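Local coordinates for protein Ves (Pseudomonas fluorescens, PDB 5V00) that is of unknown biochemical function but is a bicupin protein, HutD, involved in histidine utilization, at residues Arg128-Ala142 and Gly174-Glu188. Residues are numbered along the deposited sequence; the frame is centred on the assembly and turned at random.
Sequences RLQWVDGVQRFFSTA and GLLDISVTGRCCLIE
The Cys185 side chain packs over one face of the Trp131 indole. Cys185 CB sits 3.4 Å from the centroid of the six-membered ring of Trp131, almost exactly on the ring normal, a CH-pi contact. Its SG stands over the five-membered ring, a sulfur-aromatic contact. This SG is anti to the backbone N (chi1 -172°), which carries it along the indole and on to Leu129, where it meets CG. Trp131 NE1 is hydrogen-bonded to Thr71 OG1, so the ring is held by its polar edge as well as its face. Replacing Trp131 with an alanine is likely to strip the indole cover from Cys185 and leave Thr71 OG1 without this partner. Near the turn, Arg183 NH1 donates to Val132 O from above the carbonyl plane, at 3.1 Å. Cys184 N reaches the same oxygen from the opposite face.

The inner side is built around Phe138. Its CG takes the position between backbone N and carbonyl carbon (chi1 65°), which swings the ring inward over strand 176-181. Ile178 CB lies over one ring face, offset toward the rim, and Val180 CG2 meets the edge. From the other strand pair, Leu186 CD1 approaches Phe138 CE1 at 3.8 Å. Ser140 OG donates to Glu188 OE1 at 2.6 Å, from above the carboxylate plane, and accepts from Ala142 N in an ST turn. The hydroxyl thus links the two strand pairs.

On the outer side Arg137, fully extended, grips Asp177 side-on. In this salt bridge Arg137 NE meets Asp177 OD1 and Arg137 NH2 meets Asp177 OD2, both at 2.8 Å and nearly straight, with the two planes 13° apart. Phe139 lays a ring face near the same carboxylate.

Both segments bend between their strands, so two antiparallel pairs face each other across Phe138, Leu186 and Glu188, as in the jelly-roll beta-barrel of a cupin domain.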
loop_
_atom_site.group_PDB
_atom_site.type_symbol
_atom_site.label_atom_id
_atom_site.label_comp_id
_atom_site.label_asym_id
_atom_site.label_seq_id
_atom_site.Cartn_x
_atom_site.Cartn_y
_atom_site.Cartn_z
ATOM N N ARG B 128 -3.851 -13.388 14.665
ATOM C CA ARG B 128 -3.496 -13.018 16.017
ATOM C C ARG B 128 -3.412 -11.521 16.072
ATOM O O ARG B 128 -2.964 -10.839 15.135
ATOM C CB ARG B 128 -2.121 -13.611 16.429
ATOM C CG ARG B 128 -1.769 -13.502 17.910
ATOM C CD ARG B 128 -0.399 -14.085 18.219
ATOM N NE ARG B 128 -0.118 -14.119 19.624
ATOM C CZ ARG B 128 0.229 -13.097 20.362
ATOM N NH1 ARG B 128 0.421 -11.888 19.873
ATOM N NH2 ARG B 128 0.439 -13.326 21.633
ATOM N N LEU B 129 -3.822 -10.956 17.222
ATOM C CA LEU B 129 -3.693 -9.534 17.435
ATOM C C LEU B 129 -3.334 -9.263 18.888
ATOM O O LEU B 129 -3.922 -9.871 19.771
ATOM C CB LEU B 129 -5.071 -8.837 17.112
ATOM C CG LEU B 129 -5.145 -7.325 17.342
ATOM C CD1 LEU B 129 -6.029 -6.611 16.305
ATOM C CD2 LEU B 129 -5.529 -6.952 18.718
ATOM N N GLN B 130 -2.396 -8.349 19.144
ATOM C CA GLN B 130 -2.043 -7.968 20.508
ATOM C C GLN B 130 -1.485 -6.546 20.564
ATOM O O GLN B 130 -0.537 -6.210 19.858
ATOM C CB GLN B 130 -1.009 -8.955 20.996
ATOM C CG GLN B 130 -0.541 -8.664 22.427
ATOM C CD GLN B 130 0.453 -9.671 22.948
ATOM O OE1 GLN B 130 0.970 -10.495 22.233
ATOM N NE2 GLN B 130 0.780 -9.530 24.245
ATOM N N TRP B 131 -2.046 -5.709 21.410
ATOM C CA TRP B 131 -1.478 -4.392 21.731
ATOM C C TRP B 131 -0.375 -4.561 22.772
ATOM O O TRP B 131 -0.549 -5.325 23.771
ATOM C CB TRP B 131 -2.565 -3.468 22.243
ATOM C CG TRP B 131 -3.500 -3.020 21.196
ATOM C CD1 TRP B 131 -4.683 -3.569 20.847
ATOM C CD2 TRP B 131 -3.324 -1.885 20.370
ATOM N NE1 TRP B 131 -5.265 -2.861 19.839
ATOM C CE2 TRP B 131 -4.438 -1.820 19.516
ATOM C CE3 TRP B 131 -2.284 -0.976 20.204
ATOM C CZ2 TRP B 131 -4.587 -0.833 18.517
ATOM C CZ3 TRP B 131 -2.447 0.054 19.243
ATOM C CH2 TRP B 131 -3.577 0.066 18.376
ATOM N N VAL B 132 0.763 -3.901 22.533
ATOM C CA VAL B 132 1.967 -4.055 23.368
ATOM C C VAL B 132 2.612 -2.717 23.652
ATOM O O VAL B 132 2.247 -1.680 23.031
ATOM C CB VAL B 132 2.997 -5.046 22.774
ATOM C CG1 VAL B 132 2.434 -6.430 22.561
ATOM C CG2 VAL B 132 3.611 -4.455 21.529
ATOM N N ASP B 133 3.584 -2.699 24.598
ATOM C CA ASP B 133 4.320 -1.489 24.855
ATOM C C ASP B 133 5.669 -1.882 25.352
ATOM O O ASP B 133 5.926 -3.057 25.653
ATOM C CB ASP B 133 3.581 -0.615 25.842
ATOM C CG ASP B 133 4.059 0.848 25.887
ATOM O OD1 ASP B 133 4.927 1.329 25.116
ATOM O OD2 ASP B 133 3.438 1.529 26.753
ATOM N N GLY B 134 6.572 -0.937 25.419
ATOM C CA GLY B 134 7.907 -1.223 25.932
ATOM C C GLY B 134 8.730 -2.040 24.942
ATOM O O GLY B 134 8.503 -2.031 23.736
ATOM N N VAL B 135 9.622 -2.842 25.471
ATOM C CA VAL B 135 10.516 -3.649 24.654
ATOM C C VAL B 135 9.928 -5.062 24.516
ATOM O O VAL B 135 9.555 -5.694 25.491
ATOM C CB VAL B 135 11.934 -3.662 25.253
ATOM C CG1 VAL B 135 12.826 -4.599 24.455
ATOM C CG2 VAL B 135 12.523 -2.262 25.313
ATOM N N GLN B 136 9.757 -5.540 23.301
ATOM C CA GLN B 136 9.132 -6.844 23.043
ATOM C C GLN B 136 10.006 -7.604 22.045
ATOM O O GLN B 136 10.758 -7.021 21.199
ATOM C CB GLN B 136 7.780 -6.676 22.387
ATOM C CG GLN B 136 6.890 -5.685 23.146
ATOM C CD GLN B 136 6.138 -6.316 24.183
ATOM O OE1 GLN B 136 5.595 -7.458 23.934
ATOM N NE2 GLN B 136 6.118 -5.728 25.374
ATOM N N ARG B 137 9.897 -8.936 22.082
ATOM C CA ARG B 137 10.603 -9.787 21.138
ATOM C C ARG B 137 9.777 -11.037 20.954
ATOM O O ARG B 137 9.379 -11.634 21.979
ATOM C CB ARG B 137 11.974 -10.203 21.638
ATOM C CG ARG B 137 12.759 -10.992 20.622
ATOM C CD ARG B 137 14.058 -11.520 21.256
ATOM N NE ARG B 137 14.909 -12.224 20.332
ATOM C CZ ARG B 137 16.057 -12.798 20.646
ATOM N NH1 ARG B 137 16.479 -12.656 21.878
ATOM N NH2 ARG B 137 16.742 -13.462 19.706
ATOM N N PHE B 138 9.460 -11.382 19.732
ATOM C CA PHE B 138 8.734 -12.579 19.442
ATOM C C PHE B 138 9.284 -13.321 18.270
ATOM O O PHE B 138 9.927 -12.740 17.396
ATOM C CB PHE B 138 7.225 -12.295 19.288
ATOM C CG PHE B 138 6.877 -11.412 18.122
ATOM C CD1 PHE B 138 6.995 -10.028 18.235
ATOM C CD2 PHE B 138 6.464 -11.930 16.951
ATOM C CE1 PHE B 138 6.670 -9.195 17.175
ATOM C CE2 PHE B 138 6.117 -11.075 15.905
ATOM C CZ PHE B 138 6.269 -9.710 16.018
ATOM N N PHE B 139 9.002 -14.631 18.223
ATOM C CA PHE B 139 9.368 -15.503 17.098
ATOM C C PHE B 139 8.066 -15.954 16.473
ATOM O O PHE B 139 7.163 -16.439 17.205
ATOM C CB PHE B 139 10.183 -16.723 17.505
ATOM C CG PHE B 139 11.454 -16.367 18.218
ATOM C CD1 PHE B 139 11.433 -15.907 19.533
ATOM C CD2 PHE B 139 12.638 -16.529 17.607
ATOM C CE1 PHE B 139 12.589 -15.537 20.191
ATOM C CE2 PHE B 139 13.868 -16.183 18.287
ATOM C CZ PHE B 139 13.812 -15.697 19.575
ATOM N N SER B 140 7.986 -15.890 15.147
ATOM C CA SER B 140 6.765 -16.292 14.482
ATOM C C SER B 140 6.989 -16.881 13.112
ATOM O O SER B 140 7.801 -16.337 12.336
ATOM C CB SER B 140 5.807 -15.124 14.395
ATOM O OG SER B 140 4.600 -15.562 13.800
ATOM N N THR B 141 6.205 -17.945 12.780
ATOM C CA THR B 141 6.186 -18.478 11.466
ATOM C C THR B 141 5.125 -17.836 10.566
ATOM O O THR B 141 4.955 -18.275 9.412
ATOM C CB THR B 141 5.921 -19.991 11.493
ATOM O OG1 THR B 141 4.604 -20.231 12.040
ATOM C CG2 THR B 141 6.966 -20.779 12.257
ATOM N N ALA B 142 4.391 -16.862 11.035
ATOM C CA ALA B 142 3.261 -16.331 10.318
ATOM C C ALA B 142 3.721 -15.748 8.973
ATOM O O ALA B 142 4.842 -15.203 8.835
ATOM C CB ALA B 142 2.560 -15.253 11.099
ATOM N N GLY B 174 9.944 -18.967 7.236
ATOM C CA GLY B 174 10.706 -19.617 8.298
ATOM C C GLY B 174 10.296 -19.008 9.635
ATOM O O GLY B 174 9.183 -18.460 9.759
ATOM N N LEU B 175 11.169 -19.059 10.645
ATOM C CA LEU B 175 10.821 -18.485 11.933
ATOM C C LEU B 175 11.432 -17.119 12.028
ATOM O O LEU B 175 12.670 -16.986 12.202
ATOM C CB LEU B 175 11.350 -19.358 13.084
ATOM C CG LEU B 175 10.912 -18.986 14.500
ATOM C CD1 LEU B 175 9.415 -19.185 14.707
ATOM C CD2 LEU B 175 11.704 -19.803 15.533
ATOM N N LEU B 176 10.600 -16.098 12.047
ATOM C CA LEU B 176 11.059 -14.728 12.114
ATOM C C LEU B 176 11.315 -14.337 13.516
ATOM O O LEU B 176 10.534 -14.676 14.372
ATOM C CB LEU B 176 9.948 -13.841 11.589
ATOM C CG LEU B 176 9.933 -13.517 10.140
ATOM C CD1 LEU B 176 8.585 -12.889 9.878
ATOM C CD2 LEU B 176 11.053 -12.496 9.917
ATOM N N ASP B 177 12.389 -13.609 13.820
ATOM C CA ASP B 177 12.693 -13.122 15.183
ATOM C C ASP B 177 12.637 -11.648 15.167
ATOM O O ASP B 177 13.492 -11.011 14.509
ATOM C CB ASP B 177 14.143 -13.570 15.501
ATOM C CG ASP B 177 14.693 -13.087 16.798
ATOM O OD1 ASP B 177 14.127 -12.318 17.603
ATOM O OD2 ASP B 177 15.837 -13.580 17.039
ATOM N N ILE B 178 11.651 -11.080 15.790
ATOM C CA ILE B 178 11.293 -9.670 15.634
ATOM C C ILE B 178 11.309 -9.006 17.007
ATOM O O ILE B 178 10.630 -9.399 17.929
ATOM C CB ILE B 178 9.909 -9.461 14.939
ATOM C CG1 ILE B 178 9.948 -10.076 13.544
ATOM C CG2 ILE B 178 9.591 -7.969 14.925
ATOM C CD1 ILE B 178 8.603 -10.076 12.857
ATOM N N SER B 179 12.104 -7.932 17.118
ATOM C CA SER B 179 12.072 -7.088 18.285
ATOM C C SER B 179 11.332 -5.813 17.967
ATOM O O SER B 179 11.505 -5.241 16.868
ATOM C CB SER B 179 13.505 -6.737 18.710
ATOM O OG SER B 179 14.257 -7.911 19.169
ATOM N N VAL B 180 10.541 -5.315 18.916
ATOM C CA VAL B 180 9.816 -4.092 18.733
ATOM C C VAL B 180 9.941 -3.237 19.982
ATOM O O VAL B 180 9.908 -3.770 21.082
ATOM C CB VAL B 180 8.315 -4.351 18.504
ATOM C CG1 VAL B 180 7.588 -3.082 18.224
ATOM C CG2 VAL B 180 8.103 -5.312 17.381
ATOM N N THR B 181 10.106 -1.924 19.829
ATOM C CA THR B 181 10.101 -1.008 20.983
ATOM C C THR B 181 9.099 0.066 20.769
ATOM O O THR B 181 9.109 0.740 19.691
ATOM C CB THR B 181 11.526 -0.376 21.198
ATOM O OG1 THR B 181 12.472 -1.439 21.468
ATOM C CG2 THR B 181 11.472 0.593 22.352
ATOM N N GLY B 182 8.174 0.194 21.706
ATOM C CA GLY B 182 7.126 1.235 21.735
ATOM C C GLY B 182 5.693 0.776 21.649
ATOM O O GLY B 182 5.426 -0.416 21.483
ATOM N N ARG B 183 4.758 1.695 21.749
ATOM C CA ARG B 183 3.370 1.346 21.857
ATOM C C ARG B 183 2.769 1.071 20.486
ATOM O O ARG B 183 2.747 1.997 19.606
ATOM C CB ARG B 183 2.610 2.442 22.545
ATOM C CG ARG B 183 1.170 2.094 22.904
ATOM C CD ARG B 183 1.090 1.628 24.308
ATOM N NE ARG B 183 -0.236 1.377 24.919
ATOM C CZ ARG B 183 -0.882 0.157 24.955
ATOM N NH1 ARG B 183 -0.467 -0.999 24.320
ATOM N NH2 ARG B 183 -2.046 0.091 25.611
ATOM N N CYS B 184 2.305 -0.124 20.263
ATOM C CA CYS B 184 1.851 -0.536 18.942
ATOM C C CYS B 184 0.977 -1.779 19.026
ATOM O O CYS B 184 0.865 -2.426 20.085
ATOM C CB CYS B 184 3.073 -0.813 18.060
ATOM S SG CYS B 184 4.101 -2.219 18.601
ATOM N N CYS B 185 0.359 -2.138 17.914
ATOM C CA CYS B 185 -0.432 -3.331 17.767
ATOM C C CYS B 185 0.277 -4.316 16.846
ATOM O O CYS B 185 0.779 -3.932 15.759
ATOM C CB CYS B 185 -1.838 -3.022 17.231
ATOM S SG CYS B 185 -2.963 -4.445 17.242
ATOM N N LEU B 186 0.429 -5.524 17.302
ATOM C CA LEU B 186 1.063 -6.631 16.574
ATOM C C LEU B 186 -0.005 -7.527 15.976
ATOM O O LEU B 186 -0.826 -8.081 16.713
ATOM C CB LEU B 186 1.953 -7.497 17.492
ATOM C CG LEU B 186 3.063 -6.763 18.228
ATOM C CD1 LEU B 186 3.776 -7.740 19.116
ATOM C CD2 LEU B 186 4.005 -5.974 17.327
ATOM N N ILE B 187 -0.059 -7.689 14.654
ATOM C CA ILE B 187 -0.997 -8.583 14.005
ATOM C C ILE B 187 -0.256 -9.614 13.167
ATOM O O ILE B 187 0.714 -9.264 12.460
ATOM C CB ILE B 187 -2.011 -7.819 13.159
ATOM C CG1 ILE B 187 -2.847 -6.893 14.071
ATOM C CG2 ILE B 187 -2.863 -8.691 12.297
ATOM C CD1 ILE B 187 -3.725 -5.936 13.350
ATOM N N GLU B 188 -0.690 -10.846 13.193
ATOM C CA GLU B 188 -0.106 -11.879 12.435
ATOM C C GLU B 188 -1.212 -12.647 11.667
ATOM O O GLU B 188 -2.257 -13.004 12.230
ATOM C CB GLU B 188 0.646 -12.858 13.282
ATOM C CG GLU B 188 1.813 -12.252 14.015
ATOM C CD GLU B 188 2.598 -13.274 14.900
ATOM O OE1 GLU B 188 2.491 -14.483 14.744
ATOM O OE2 GLU B 188 3.298 -12.814 15.709
HETATM O O HOH W 1 0.240 -10.765 17.215
HETATM O O HOH W 2 -0.990 -3.120 25.979
HETATM O O HOH W 3 6.782 -2.931 21.849
HETATM O O HOH W 4 6.933 -19.782 8.014
#